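Local coordinates for protein aldehyde dehydrogenase (Staphylococcus aureus, PDB 6K10) that oxidises the carotenoid aldehyde 4,4'-diaponeurosporen-4-al to 4,4'-diaponeurosporenoic acid with NAD+ in the biosynthesis of the virulence pigment staphyloxanthin, at residues K45-E48 with S49-L52; E178-Q181 with T182-L186; K273-R276 with E277-Q281; V293-K296 with H297-R300; E261-K264 with D265-I268. The protein carries 1 engineered substitution. All coordinates share one frame; numbering follows the deposited sequence.

Interaction 1. Residues K45-E48 with S49-L52; sequences KSYE and SDIL
Ile-51 meets Tyr-47 through both backbone and side chain. Its N-H donates to Tyr-47 O over 2.9 Å, while its CD1 methyl lies 4.0 Å from Tyr-47 CB. CG1 of Ile-51, anti to the carbonyl carbon (chi1 -60°), passes beside the same oxygen on the way. One residue on, Leu-52 N donates to Glu-48 O at 3.0 Å, and Leu-52 CD1 comes within 4.2 Å of Glu-48 CG. Asp-50 turns its carboxylate back along the backbone, OD1 standing 3.5 Å from Tyr-47 CA and oblique to the phenol ring. Tyr-47 is the junction of two helices: it leaves helical geometry after helix 30-46 and is the N-cap residue of helix 48-59, so that its carbonyl receives the first turn of the new helix. Glu-48 stretches outward, CG anti to the backbone N (chi1 179°) and the chain extended beyond it. Its OE1 is hydrogen-bonded to Tyr-67 of helix 63-89, and OE2 forms a salt bridge with Lys-461 of the second subunit, which ties this surface corner to the dimer partner. Tyr-47 packs on Arg-159 and Leu-160 of helix 151-164, and buried Ile-51 touches Val-156 of that helix and Ile-71 of helix 63-89.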
loop_
_atom_site.group_PDB
_atom_site.type_symbol
_atom_site.label_atom_id
_atom_site.label_comp_id
_atom_site.label_asym_id
_atom_site.label_seq_id
_atom_site.Cartn_x
_atom_site.Cartn_y
_atom_site.Cartn_z
ATOM N N LYS A 45 -22.652 -22.425 -0.247
ATOM C CA LYS A 45 -23.011 -23.835 -0.352
ATOM C C LYS A 45 -24.458 -24.003 -0.797
ATOM O O LYS A 45 -24.764 -24.864 -1.630
ATOM C CB LYS A 45 -22.779 -24.536 0.985
ATOM C CG LYS A 45 -21.317 -24.696 1.352
ATOM C CD LYS A 45 -21.166 -25.085 2.811
ATOM C CE LYS A 45 -19.762 -24.801 3.314
ATOM N NZ LYS A 45 -19.418 -25.623 4.507
ATOM N N SER A 46 -25.362 -23.187 -0.250
ATOM C CA SER A 46 -26.764 -23.265 -0.644
ATOM C C SER A 46 -26.945 -22.951 -2.123
ATOM O O SER A 46 -27.844 -23.501 -2.770
ATOM C CB SER A 46 -27.598 -22.309 0.208
ATOM O OG SER A 46 -27.345 -22.513 1.587
ATOM N N TYR A 47 -26.097 -22.089 -2.675
ATOM C CA TYR A 47 -26.196 -21.651 -4.059
ATOM C C TYR A 47 -25.197 -22.342 -4.972
ATOM O O TYR A 47 -25.046 -21.926 -6.124
ATOM C CB TYR A 47 -25.992 -20.142 -4.132
ATOM C CG TYR A 47 -27.225 -19.329 -3.843
ATOM C CD1 TYR A 47 -27.703 -19.201 -2.548
ATOM C CD2 TYR A 47 -27.879 -18.640 -4.853
ATOM C CE1 TYR A 47 -28.814 -18.436 -2.269
ATOM C CE2 TYR A 47 -28.991 -17.874 -4.586
ATOM C CZ TYR A 47 -29.454 -17.775 -3.292
ATOM O OH TYR A 47 -30.564 -17.009 -3.026
ATOM N N GLU A 48 -24.511 -23.381 -4.486
ATOM C CA GLU A 48 -23.429 -23.994 -5.251
ATOM C C GLU A 48 -23.889 -24.415 -6.642
ATOM O O GLU A 48 -23.197 -24.174 -7.637
ATOM C CB GLU A 48 -22.866 -25.196 -4.492
ATOM C CG GLU A 48 -21.742 -25.901 -5.230
ATOM C CD GLU A 48 -21.317 -27.189 -4.555
ATOM O OE1 GLU A 48 -20.774 -27.120 -3.433
ATOM O OE2 GLU A 48 -21.525 -28.269 -5.147
ATOM N N SER A 49 -25.064 -25.042 -6.730
ATOM C CA SER A 49 -25.551 -25.501 -8.026
ATOM C C SER A 49 -25.822 -24.330 -8.964
ATOM O O SER A 49 -25.480 -24.385 -10.151
ATOM C CB SER A 49 -26.812 -26.347 -7.844
ATOM O OG SER A 49 -26.993 -27.217 -8.946
ATOM N N ASP A 50 -26.433 -23.260 -8.448
ATOM C CA ASP A 50 -26.726 -22.100 -9.283
ATOM C C ASP A 50 -25.453 -21.392 -9.729
ATOM O O ASP A 50 -25.399 -20.865 -10.847
ATOM C CB ASP A 50 -27.638 -21.126 -8.534
ATOM C CG ASP A 50 -28.710 -21.835 -7.727
ATOM O OD1 ASP A 50 -28.380 -22.426 -6.674
ATOM O OD2 ASP A 50 -29.886 -21.806 -8.144
ATOM N N ILE A 51 -24.428 -21.362 -8.877
ATOM C CA ILE A 51 -23.161 -20.748 -9.265
ATOM C C ILE A 51 -22.505 -21.552 -10.380
ATOM O O ILE A 51 -22.021 -20.990 -11.369
ATOM C CB ILE A 51 -22.231 -20.615 -8.046
ATOM C CG1 ILE A 51 -22.878 -19.738 -6.975
ATOM C CG2 ILE A 51 -20.894 -20.025 -8.465
ATOM C CD1 ILE A 51 -22.279 -19.929 -5.599
ATOM N N LEU A 52 -22.472 -22.880 -10.232
ATOM C CA LEU A 52 -21.907 -23.727 -11.279
ATOM C C LEU A 52 -22.668 -23.566 -12.589
ATOM O O LEU A 52 -22.061 -23.513 -13.665
ATOM C CB LEU A 52 -21.912 -25.191 -10.836
ATOM C CG LEU A 52 -20.966 -25.598 -9.704
ATOM C CD1 LEU A 52 -21.236 -27.034 -9.276
ATOM C CD2 LEU A 52 -19.516 -25.433 -10.130
#

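Interaction 2. Residues E178-Q181 with T182-L186; sequences EETQ and TLIHL
Gln-181 and His-185, one turn apart, lie side by side and point the same way at the C-terminal end of helix 177-184, a short helix packed against the sheet strands 104-118 and 141-145 of the aldehyde dehydrogenase fold. Followed outward, Gln-181 starts with CB close to the backbone N of Thr-182. CG then stands 4.1 Å from both CD2 and NE2 of His-185. A bend at chi2 (74°) turns the amide toward the His-185 ring, where OE1 has two neighbours, 3.5 Å from His-185 NE2 and 3.7 Å from Ile-184 CD1. The amide and imidazole planes are 33° apart, an inclined pairing and not a flat stack. Ile-184 holds its CG1 between the backbone N and the carbonyl carbon (chi1 58°), which takes that branch past Thr-180 O and Gln-181 O, while CG2 meets Thr-180 CG2 at 4.1 Å. Both Thr-180 and Ile-184 are buried against Ile-118, and Gln-181 and Ile-184 share Ile-202 of helix 197-209. On the more exposed side, Thr-182 bonds twice to one acceptor: its N-H reaches Glu-178 O at 3.0 Å, and its hydroxyl OG1 donates to Glu-178 O at 3.1 Å from the opposite face of the carbonyl plane.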
loop_
_atom_site.group_PDB
_atom_site.type_symbol
_atom_site.label_atom_id
_atom_site.label_comp_id
_atom_site.label_asym_id
_atom_site.label_seq_id
_atom_site.Cartn_x
_atom_site.Cartn_y
_atom_site.Cartn_z
ATOM N N GLU A 178 -21.120 2.807 -16.548
ATOM C CA GLU A 178 -21.694 4.010 -15.954
ATOM C C GLU A 178 -22.065 3.799 -14.492
ATOM O O GLU A 178 -22.003 4.745 -13.699
ATOM C CB GLU A 178 -22.904 4.473 -16.761
ATOM C CG GLU A 178 -22.538 5.053 -18.120
ATOM C CD GLU A 178 -21.421 6.082 -18.043
ATOM O OE1 GLU A 178 -20.556 6.082 -18.942
ATOM O OE2 GLU A 178 -21.411 6.899 -17.095
ATOM N N GLU A 179 -22.451 2.579 -14.113
ATOM C CA GLU A 179 -22.611 2.284 -12.693
ATOM C C GLU A 179 -21.265 2.318 -11.984
ATOM O O GLU A 179 -21.162 2.816 -10.857
ATOM C CB GLU A 179 -23.288 0.927 -12.498
ATOM C CG GLU A 179 -24.790 0.930 -12.738
ATOM C CD GLU A 179 -25.151 1.185 -14.187
ATOM O OE1 GLU A 179 -26.072 1.987 -14.437
ATOM O OE2 GLU A 179 -24.509 0.586 -15.076
ATOM N N THR A 180 -20.222 1.794 -12.632
ATOM C CA THR A 180 -18.875 1.912 -12.085
ATOM C C THR A 180 -18.470 3.373 -11.957
ATOM O O THR A 180 -17.857 3.772 -10.960
ATOM C CB THR A 180 -17.880 1.161 -12.970
ATOM O OG1 THR A 180 -18.264 -0.216 -13.061
ATOM C CG2 THR A 180 -16.475 1.254 -12.391
ATOM N N GLN A 181 -18.814 4.186 -12.961
ATOM C CA GLN A 181 -18.505 5.612 -12.916
ATOM C C GLN A 181 -19.135 6.273 -11.696
ATOM O O GLN A 181 -18.488 7.072 -11.010
ATOM C CB GLN A 181 -18.992 6.285 -14.199
ATOM C CG GLN A 181 -18.217 7.527 -14.592
ATOM C CD GLN A 181 -16.852 7.201 -15.161
ATOM O OE1 GLN A 181 -15.827 7.599 -14.612
ATOM N NE2 GLN A 181 -16.832 6.471 -16.272
ATOM N N THR A 182 -20.396 5.945 -11.411
ATOM C CA THR A 182 -21.065 6.518 -10.248
ATOM C C THR A 182 -20.373 6.109 -8.954
ATOM O O THR A 182 -20.246 6.917 -8.026
ATOM C CB THR A 182 -22.531 6.086 -10.228
ATOM O OG1 THR A 182 -23.163 6.490 -11.448
ATOM C CG2 THR A 182 -23.260 6.717 -9.054
ATOM N N LEU A 183 -19.906 4.862 -8.881
ATOM C CA LEU A 183 -19.342 4.353 -7.635
ATOM C C LEU A 183 -17.961 4.934 -7.356
ATOM O O LEU A 183 -17.656 5.292 -6.211
ATOM C CB LEU A 183 -19.287 2.826 -7.678
ATOM C CG LEU A 183 -20.640 2.127 -7.535
ATOM C CD1 LEU A 183 -20.574 0.707 -8.065
ATOM C CD2 LEU A 183 -21.058 2.130 -6.076
ATOM N N ILE A 184 -17.109 5.041 -8.380
ATOM C CA ILE A 184 -15.728 5.462 -8.157
ATOM C C ILE A 184 -15.593 6.940 -7.831
ATOM O O ILE A 184 -14.529 7.363 -7.363
ATOM C CB ILE A 184 -14.842 5.119 -9.372
ATOM C CG1 ILE A 184 -15.378 5.773 -10.645
ATOM C CG2 ILE A 184 -14.730 3.611 -9.541
ATOM C CD1 ILE A 184 -14.545 5.466 -11.876
ATOM N N HIS A 185 -16.632 7.738 -8.064
ATOM C CA HIS A 185 -16.619 9.146 -7.691
ATOM C C HIS A 185 -17.159 9.390 -6.290
ATOM O O HIS A 185 -17.149 10.536 -5.829
ATOM C CB HIS A 185 -17.416 9.972 -8.705
ATOM C CG HIS A 185 -16.748 10.096 -10.037
ATOM N ND1 HIS A 185 -15.477 10.608 -10.185
ATOM C CD2 HIS A 185 -17.171 9.774 -11.282
ATOM C CE1 HIS A 185 -15.144 10.594 -11.464
ATOM N NE2 HIS A 185 -16.156 10.094 -12.151
ATOM N N LEU A 186 -17.633 8.344 -5.606
ATOM C CA LEU A 186 -18.083 8.448 -4.229
ATOM C C LEU A 186 -16.907 8.267 -3.274
ATOM O O LEU A 186 -15.982 7.499 -3.557
ATOM C CB LEU A 186 -19.152 7.398 -3.940
ATOM C CG LEU A 186 -20.460 7.579 -4.712
ATOM C CD1 LEU A 186 -21.422 6.433 -4.437
ATOM C CD2 LEU A 186 -21.095 8.915 -4.361
#

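Interaction 3. Residues K273-R276 with E277-Q281; sequences KTLR and EFYGQ
Thr-274 CG2 sits over one face of the Phe-278 ring, 3.7 Å from its centroid and 19° off the normal, a CH-pi contact. The methyl is held there because it lies anti to the backbone N (Thr-274 chi1 -70°), which turns OG1 the other way, toward Ser-236 and Lys-233 of helix 232-244. Leu-275 CD2 approaches the edge of the Tyr-279 ring in its plane, 3.9 Å from CE2, while CB of Phe-278 lies over the centre of one face of that ring. Here helix 264-279 ends: Gly-280 N still donates to Arg-276 O at 2.8 Å, but Gly-280 has positive phi, at backbone angles that suit glycine. Arg-276 reaches over this exit. Its chain bends at chi2 (-51°), bringing NH2 to Gly-280 O at 3.0 Å, in the carbonyl plane on a lone pair and nearly in the guanidinium plane. Gln-281 OE1 stands 3.5 Å above one face of the guanidinium, offset toward its rim. Glu-277 is extended beyond CG and lays its carboxylate across the Lys-273 aliphatic chain, OE2 3.8 Å from CG, whereas OE1 makes a salt bridge with Lys-233. Phe-278 also packs on Pro-451 of the second subunit.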
loop_
_atom_site.group_PDB
_atom_site.type_symbol
_atom_site.label_atom_id
_atom_site.label_comp_id
_atom_site.label_asym_id
_atom_site.label_seq_id
_atom_site.Cartn_x
_atom_site.Cartn_y
_atom_site.Cartn_z
ATOM N N LYS A 273 1.210 -32.233 -28.758
ATOM C CA LYS A 273 0.925 -33.538 -28.172
ATOM C C LYS A 273 0.156 -33.403 -26.864
ATOM O O LYS A 273 -0.794 -34.154 -26.612
ATOM C CB LYS A 273 2.232 -34.297 -27.943
ATOM C CG LYS A 273 2.067 -35.584 -27.163
ATOM C CD LYS A 273 3.412 -36.235 -26.907
ATOM C CE LYS A 273 3.582 -37.502 -27.719
ATOM N NZ LYS A 273 4.821 -38.232 -27.331
ATOM N N THR A 274 0.559 -32.454 -26.018
ATOM C CA THR A 274 -0.107 -32.256 -24.733
ATOM C C THR A 274 -1.559 -31.837 -24.928
ATOM O O THR A 274 -2.459 -32.317 -24.227
ATOM C CB THR A 274 0.651 -31.207 -23.919
ATOM O OG1 THR A 274 1.907 -31.745 -23.491
ATOM C CG2 THR A 274 -0.159 -30.776 -22.703
ATOM N N LEU A 275 -1.805 -30.937 -25.882
ATOM C CA LEU A 275 -3.169 -30.491 -26.146
ATOM C C LEU A 275 -4.057 -31.651 -26.580
ATOM O O LEU A 275 -5.228 -31.724 -26.191
ATOM C CB LEU A 275 -3.156 -29.387 -27.201
ATOM C CG LEU A 275 -2.564 -28.065 -26.711
ATOM C CD1 LEU A 275 -2.317 -27.103 -27.864
ATOM C CD2 LEU A 275 -3.483 -27.443 -25.672
ATOM N N ARG A 276 -3.515 -32.575 -27.378
ATOM C CA ARG A 276 -4.277 -33.765 -27.745
ATOM C C ARG A 276 -4.516 -34.662 -26.535
ATOM O O ARG A 276 -5.597 -35.248 -26.393
ATOM C CB ARG A 276 -3.554 -34.532 -28.853
ATOM C CG ARG A 276 -3.497 -33.790 -30.180
ATOM C CD ARG A 276 -4.876 -33.310 -30.602
ATOM N NE ARG A 276 -4.822 -32.503 -31.819
ATOM C CZ ARG A 276 -5.828 -31.758 -32.263
ATOM N NH1 ARG A 276 -5.691 -31.054 -33.379
ATOM N NH2 ARG A 276 -6.969 -31.710 -31.591
ATOM N N GLU A 277 -3.520 -34.783 -25.653
ATOM C CA GLU A 277 -3.708 -35.542 -24.420
ATOM C C GLU A 277 -4.767 -34.899 -23.536
ATOM O O GLU A 277 -5.587 -35.595 -22.925
ATOM C CB GLU A 277 -2.382 -35.648 -23.666
ATOM C CG GLU A 277 -1.352 -36.541 -24.331
ATOM C CD GLU A 277 0.031 -36.378 -23.728
ATOM O OE1 GLU A 277 0.253 -35.383 -23.005
ATOM O OE2 GLU A 277 0.893 -37.246 -23.974
ATOM N N PHE A 278 -4.757 -33.565 -23.453
ATOM C CA PHE A 278 -5.719 -32.847 -22.621
ATOM C C PHE A 278 -7.131 -32.981 -23.170
ATOM O O PHE A 278 -8.063 -33.346 -22.443
ATOM C CB PHE A 278 -5.356 -31.362 -22.552
ATOM C CG PHE A 278 -4.265 -31.030 -21.577
ATOM C CD1 PHE A 278 -3.433 -32.008 -21.064
ATOM C CD2 PHE A 278 -4.066 -29.714 -21.187
ATOM C CE1 PHE A 278 -2.428 -31.680 -20.171
ATOM C CE2 PHE A 278 -3.064 -29.380 -20.298
ATOM C CZ PHE A 278 -2.243 -30.364 -19.790
ATOM N N TYR A 279 -7.307 -32.674 -24.453
ATOM C CA TYR A 279 -8.615 -32.360 -25.000
ATOM C C TYR A 279 -9.054 -33.250 -26.155
ATOM O O TYR A 279 -10.197 -33.114 -26.605
ATOM C CB TYR A 279 -8.646 -30.896 -25.467
ATOM C CG TYR A 279 -8.236 -29.885 -24.414
ATOM C CD1 TYR A 279 -8.945 -29.761 -23.227
ATOM C CD2 TYR A 279 -7.150 -29.039 -24.620
ATOM C CE1 TYR A 279 -8.582 -28.830 -22.268
ATOM C CE2 TYR A 279 -6.779 -28.105 -23.667
ATOM C CZ TYR A 279 -7.498 -28.006 -22.493
ATOM O OH TYR A 279 -7.133 -27.080 -21.542
ATOM N N GLY A 280 -8.199 -34.140 -26.652
ATOM C CA GLY A 280 -8.594 -35.027 -27.728
ATOM C C GLY A 280 -8.417 -34.406 -29.103
ATOM O O GLY A 280 -7.874 -33.311 -29.267
ATOM N N GLN A 281 -8.899 -35.136 -30.113
ATOM C CA GLN A 281 -8.724 -34.693 -31.493
ATOM C C GLN A 281 -9.759 -33.652 -31.904
ATOM O O GLN A 281 -9.472 -32.802 -32.755
ATOM C CB GLN A 281 -8.764 -35.896 -32.443
ATOM C CG GLN A 281 -8.702 -35.529 -33.926
ATOM C CD GLN A 281 -7.398 -34.850 -34.316
ATOM O OE1 GLN A 281 -6.366 -35.035 -33.671
ATOM N NE2 GLN A 281 -7.444 -34.047 -35.375
#

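Interaction 4. Residues V293-K296 with H297-R300; sequences VNLK and HYHR
A chi1 of 68° places CG of Asn-294 between its own backbone N and carbonyl carbon, and with chi2 near zero OD1 is turned forward to accept from His-297 N at 2.9 Å. The bond is straight at hydrogen (170°), although the donor is tilted from the plane of the side-chain carbonyl. The chi1 of His-297, -81°, brings its ring alongside Asn-294, with OD1 at the ring edge near its plane, 3.4 Å from CD2. Val-293 CG1 comes obliquely to that ring, 3.6 Å from CD2. Asn-294 is thus a classic N-cap: its side chain takes up a first-turn amide of helix 295-307, and its backbone O receives Tyr-298 N at 3.0 Å. Ring nitrogen ND1 of His-297 accepts from Arg-300 NE at 3.0 Å, with each group close to the plane of the other. Arg-300 NH2 is engaged by Glu-342 in a salt bridge and by Ile-344 O. Since ND1 acts as acceptor, any proton on a neutral His-297 would be expected at NE2. Phe-121 meets the His-297 ring, and the Arg-300 side chain lies about 12 Å from that of Ser-251, the engineered residue at the predicted active site.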
loop_
_atom_site.group_PDB
_atom_site.type_symbol
_atom_site.label_atom_id
_atom_site.label_comp_id
_atom_site.label_asym_id
_atom_site.label_seq_id
_atom_site.Cartn_x
_atom_site.Cartn_y
_atom_site.Cartn_z
ATOM N N VAL A 293 -16.161 -15.225 -23.400
ATOM C CA VAL A 293 -17.218 -14.668 -22.554
ATOM C C VAL A 293 -18.382 -14.140 -23.387
ATOM O O VAL A 293 -19.550 -14.390 -23.066
ATOM C CB VAL A 293 -16.650 -13.578 -21.625
ATOM C CG1 VAL A 293 -15.971 -12.466 -22.424
ATOM C CG2 VAL A 293 -17.750 -13.009 -20.734
ATOM N N ASN A 294 -18.095 -13.396 -24.455
ATOM C CA ASN A 294 -19.151 -12.779 -25.245
ATOM C C ASN A 294 -18.680 -12.617 -26.686
ATOM O O ASN A 294 -17.539 -12.937 -27.032
ATOM C CB ASN A 294 -19.599 -11.445 -24.626
ATOM C CG ASN A 294 -18.533 -10.357 -24.700
ATOM O OD1 ASN A 294 -17.413 -10.582 -25.160
ATOM N ND2 ASN A 294 -18.887 -9.164 -24.238
ATOM N N LEU A 295 -19.580 -12.107 -27.531
ATOM C CA LEU A 295 -19.287 -11.996 -28.957
ATOM C C LEU A 295 -18.229 -10.941 -29.245
ATOM O O LEU A 295 -17.466 -11.085 -30.207
ATOM C CB LEU A 295 -20.569 -11.688 -29.729
ATOM C CG LEU A 295 -21.455 -12.912 -29.952
ATOM C CD1 LEU A 295 -22.784 -12.510 -30.566
ATOM C CD2 LEU A 295 -20.737 -13.933 -30.829
ATOM N N LYS A 296 -18.168 -9.877 -28.440
ATOM C CA LYS A 296 -17.154 -8.850 -28.661
ATOM C C LYS A 296 -15.752 -9.419 -28.476
ATOM O O LYS A 296 -14.876 -9.231 -29.326
ATOM C CB LYS A 296 -17.384 -7.665 -27.723
ATOM C CG LYS A 296 -16.270 -6.626 -27.770
ATOM C CD LYS A 296 -16.073 -6.097 -29.183
ATOM C CE LYS A 296 -15.062 -4.966 -29.220
ATOM N NZ LYS A 296 -14.800 -4.511 -30.615
ATOM N N HIS A 297 -15.523 -10.124 -27.366
ATOM C CA HIS A 297 -14.209 -10.718 -27.140
ATOM C C HIS A 297 -13.944 -11.870 -28.098
ATOM O O HIS A 297 -12.793 -12.100 -28.484
ATOM C CB HIS A 297 -14.083 -11.184 -25.691
ATOM C CG HIS A 297 -13.755 -10.083 -24.731
ATOM N ND1 HIS A 297 -12.544 -9.424 -24.742
ATOM C CD2 HIS A 297 -14.480 -9.522 -23.736
ATOM C CE1 HIS A 297 -12.536 -8.507 -23.792
ATOM N NE2 HIS A 297 -13.699 -8.546 -23.166
ATOM N N TYR A 298 -14.990 -12.600 -28.490
ATOM C CA TYR A 298 -14.824 -13.646 -29.492
ATOM C C TYR A 298 -14.320 -13.061 -30.807
ATOM O O TYR A 298 -13.387 -13.592 -31.420
ATOM C CB TYR A 298 -16.144 -14.391 -29.699
ATOM C CG TYR A 298 -16.119 -15.341 -30.874
ATOM C CD1 TYR A 298 -15.654 -16.642 -30.731
ATOM C CD2 TYR A 298 -16.558 -14.936 -32.129
ATOM C CE1 TYR A 298 -15.625 -17.511 -31.805
ATOM C CE2 TYR A 298 -16.532 -15.796 -33.205
ATOM C CZ TYR A 298 -16.065 -17.080 -33.039
ATOM O OH TYR A 298 -16.043 -17.934 -34.116
ATOM N N HIS A 299 -14.927 -11.960 -31.254
ATOM C CA HIS A 299 -14.503 -11.342 -32.506
ATOM C C HIS A 299 -13.145 -10.668 -32.368
ATOM O O HIS A 299 -12.376 -10.623 -33.335
ATOM C CB HIS A 299 -15.558 -10.342 -32.977
ATOM C CG HIS A 299 -16.801 -10.986 -33.503
ATOM N ND1 HIS A 299 -18.062 -10.490 -33.250
ATOM C CD2 HIS A 299 -16.977 -12.087 -34.270
ATOM C CE1 HIS A 299 -18.961 -11.259 -33.837
ATOM N NE2 HIS A 299 -18.329 -12.235 -34.463
ATOM N N ARG A 300 -12.838 -10.132 -31.185
ATOM C CA ARG A 300 -11.493 -9.630 -30.931
ATOM C C ARG A 300 -10.455 -10.719 -31.167
ATOM O O ARG A 300 -9.397 -10.467 -31.755
ATOM C CB ARG A 300 -11.396 -9.103 -29.500
ATOM C CG ARG A 300 -10.014 -8.613 -29.108
ATOM C CD ARG A 300 -9.987 -8.158 -27.657
ATOM N NE ARG A 300 -10.246 -9.251 -26.723
ATOM C CZ ARG A 300 -9.344 -10.158 -26.362
ATOM N NH1 ARG A 300 -9.669 -11.115 -25.505
ATOM N NH2 ARG A 300 -8.115 -10.112 -26.861
#

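Interaction 5. Residues E261-K264 with D265-I268; sequences ESVK and DDLI
The Asp-265 carboxylate receives the Lys-264 ammonium from above its plane: NZ stands 2.7 Å from OD1 and 39° out of the plane. OD2 lies farther off, at 4.1 Å from NZ, so the salt bridge is carried by one oxygen. Lys-264 reaches its next neighbour by folding. Its CG is anti to the backbone N, and bends at chi3 and chi4 (67° and 68°) curl the end back over Asp-265. The same NZ is salt-bridged to Asp-331, so the lysine is paired with two acids, an arrangement that probably favours its charged form. Lower down, the aliphatic part of Lys-264 runs beside Ile-268, with CG 4.1 Å from CD1 and both chains pointing the same way. The backbone joins in through Ile-268 N, which donates to Lys-264 O at 2.9 Å. Val-263 is the N-cap residue of helix 264-279, and its O accepts from Leu-267 N at 2.9 Å. A short loop joins this first turn to strand 256-260: Leu-267 is buried against Ile-257 and Val-259 of that strand and Ile-232 of helix 232-244, while Ile-268 rests on Ile-351 of strand 348-354.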
loop_
_atom_site.group_PDB
_atom_site.type_symbol
_atom_site.label_atom_id
_atom_site.label_comp_id
_atom_site.label_asym_id
_atom_site.label_seq_id
_atom_site.Cartn_x
_atom_site.Cartn_y
_atom_site.Cartn_z
ATOM N N GLU A 261 16.101 -20.886 -29.674
ATOM C CA GLU A 261 16.107 -21.396 -31.042
ATOM C C GLU A 261 16.259 -22.910 -31.115
ATOM O O GLU A 261 15.579 -23.574 -31.904
ATOM C CB GLU A 261 17.246 -20.738 -31.821
ATOM C CG GLU A 261 16.822 -19.761 -32.890
ATOM C CD GLU A 261 17.992 -18.933 -33.380
ATOM O OE1 GLU A 261 19.147 -19.373 -33.193
ATOM O OE2 GLU A 261 17.763 -17.847 -33.948
ATOM N N SER A 262 17.147 -23.460 -30.286
ATOM C CA SER A 262 17.530 -24.862 -30.405
ATOM C C SER A 262 16.427 -25.827 -29.987
ATOM O O SER A 262 16.524 -27.020 -30.291
ATOM C CB SER A 262 18.790 -25.125 -29.578
ATOM O OG SER A 262 18.516 -25.034 -28.190
ATOM N N VAL A 263 15.388 -25.354 -29.298
ATOM C CA VAL A 263 14.364 -26.261 -28.791
ATOM C C VAL A 263 12.967 -25.792 -29.173
ATOM O O VAL A 263 11.974 -26.304 -28.645
ATOM C CB VAL A 263 14.478 -26.423 -27.262
ATOM C CG1 VAL A 263 15.790 -27.099 -26.886
ATOM C CG2 VAL A 263 14.355 -25.071 -26.578
ATOM N N LYS A 264 12.869 -24.824 -30.090
ATOM C CA LYS A 264 11.553 -24.352 -30.516
ATOM C C LYS A 264 10.714 -25.482 -31.094
ATOM O O LYS A 264 9.568 -25.698 -30.688
ATOM C CB LYS A 264 11.667 -23.236 -31.555
ATOM C CG LYS A 264 10.288 -22.895 -32.142
ATOM C CD LYS A 264 10.324 -21.820 -33.208
ATOM C CE LYS A 264 11.040 -22.259 -34.474
ATOM N NZ LYS A 264 10.290 -23.310 -35.208
ATOM N N ASP A 265 11.266 -26.198 -32.075
ATOM C CA ASP A 265 10.494 -27.241 -32.738
ATOM C C ASP A 265 10.134 -28.359 -31.769
ATOM O O ASP A 265 9.043 -28.935 -31.855
ATOM C CB ASP A 265 11.269 -27.782 -33.938
ATOM C CG ASP A 265 11.391 -26.763 -35.053
ATOM O OD1 ASP A 265 10.444 -25.967 -35.240
ATOM O OD2 ASP A 265 12.433 -26.751 -35.739
ATOM N N ASP A 266 11.033 -28.674 -30.834
ATOM C CA ASP A 266 10.696 -29.628 -29.783
ATOM C C ASP A 266 9.515 -29.138 -28.957
ATOM O O ASP A 266 8.617 -29.918 -28.616
ATOM C CB ASP A 266 11.904 -29.871 -28.878
ATOM C CG ASP A 266 13.004 -30.656 -29.563
ATOM O OD1 ASP A 266 12.691 -31.490 -30.438
ATOM O OD2 ASP A 266 14.184 -30.439 -29.219
ATOM N N LEU A 267 9.499 -27.845 -28.624
ATOM C CA LEU A 267 8.419 -27.308 -27.802
ATOM C C LEU A 267 7.090 -27.348 -28.541
ATOM O O LEU A 267 6.061 -27.716 -27.962
ATOM C CB LEU A 267 8.746 -25.879 -27.371
ATOM C CG LEU A 267 7.713 -25.234 -26.449
ATOM C CD1 LEU A 267 7.630 -25.991 -25.129
ATOM C CD2 LEU A 267 8.034 -23.767 -26.220
ATOM N N ILE A 268 7.088 -26.965 -29.819
ATOM C CA ILE A 268 5.855 -26.994 -30.602
ATOM C C ILE A 268 5.302 -28.410 -30.664
ATOM O O ILE A 268 4.097 -28.635 -30.492
ATOM C CB ILE A 268 6.101 -26.417 -32.007
ATOM C CG1 ILE A 268 6.386 -24.919 -31.913
ATOM C CG2 ILE A 268 4.910 -26.690 -32.912
ATOM C CD1 ILE A 268 6.590 -24.255 -33.250
#

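All five contacts lie within single helices or at their ends. Interactions 3 and 5 share helix 264-279, the latter at its start and the former at its finish, with nearest atoms about 5 Å apart; helix 295-307 of interaction 4 follows next in the chain. Interactions 1 and 5 are surface contacts, whereas 2, 3 and 4 are partly buried. Helix starts differ in chemistry: interaction 4 has a side-chain cap, while 1 and 5 rely on backbone carbonyls. At helix ends, interaction 3 uses a guanidinium and a glycine, interaction 2 a glutamine beside a histidine. Interactions 1 and 3 also reach the second subunit, by charge and by packing respectively.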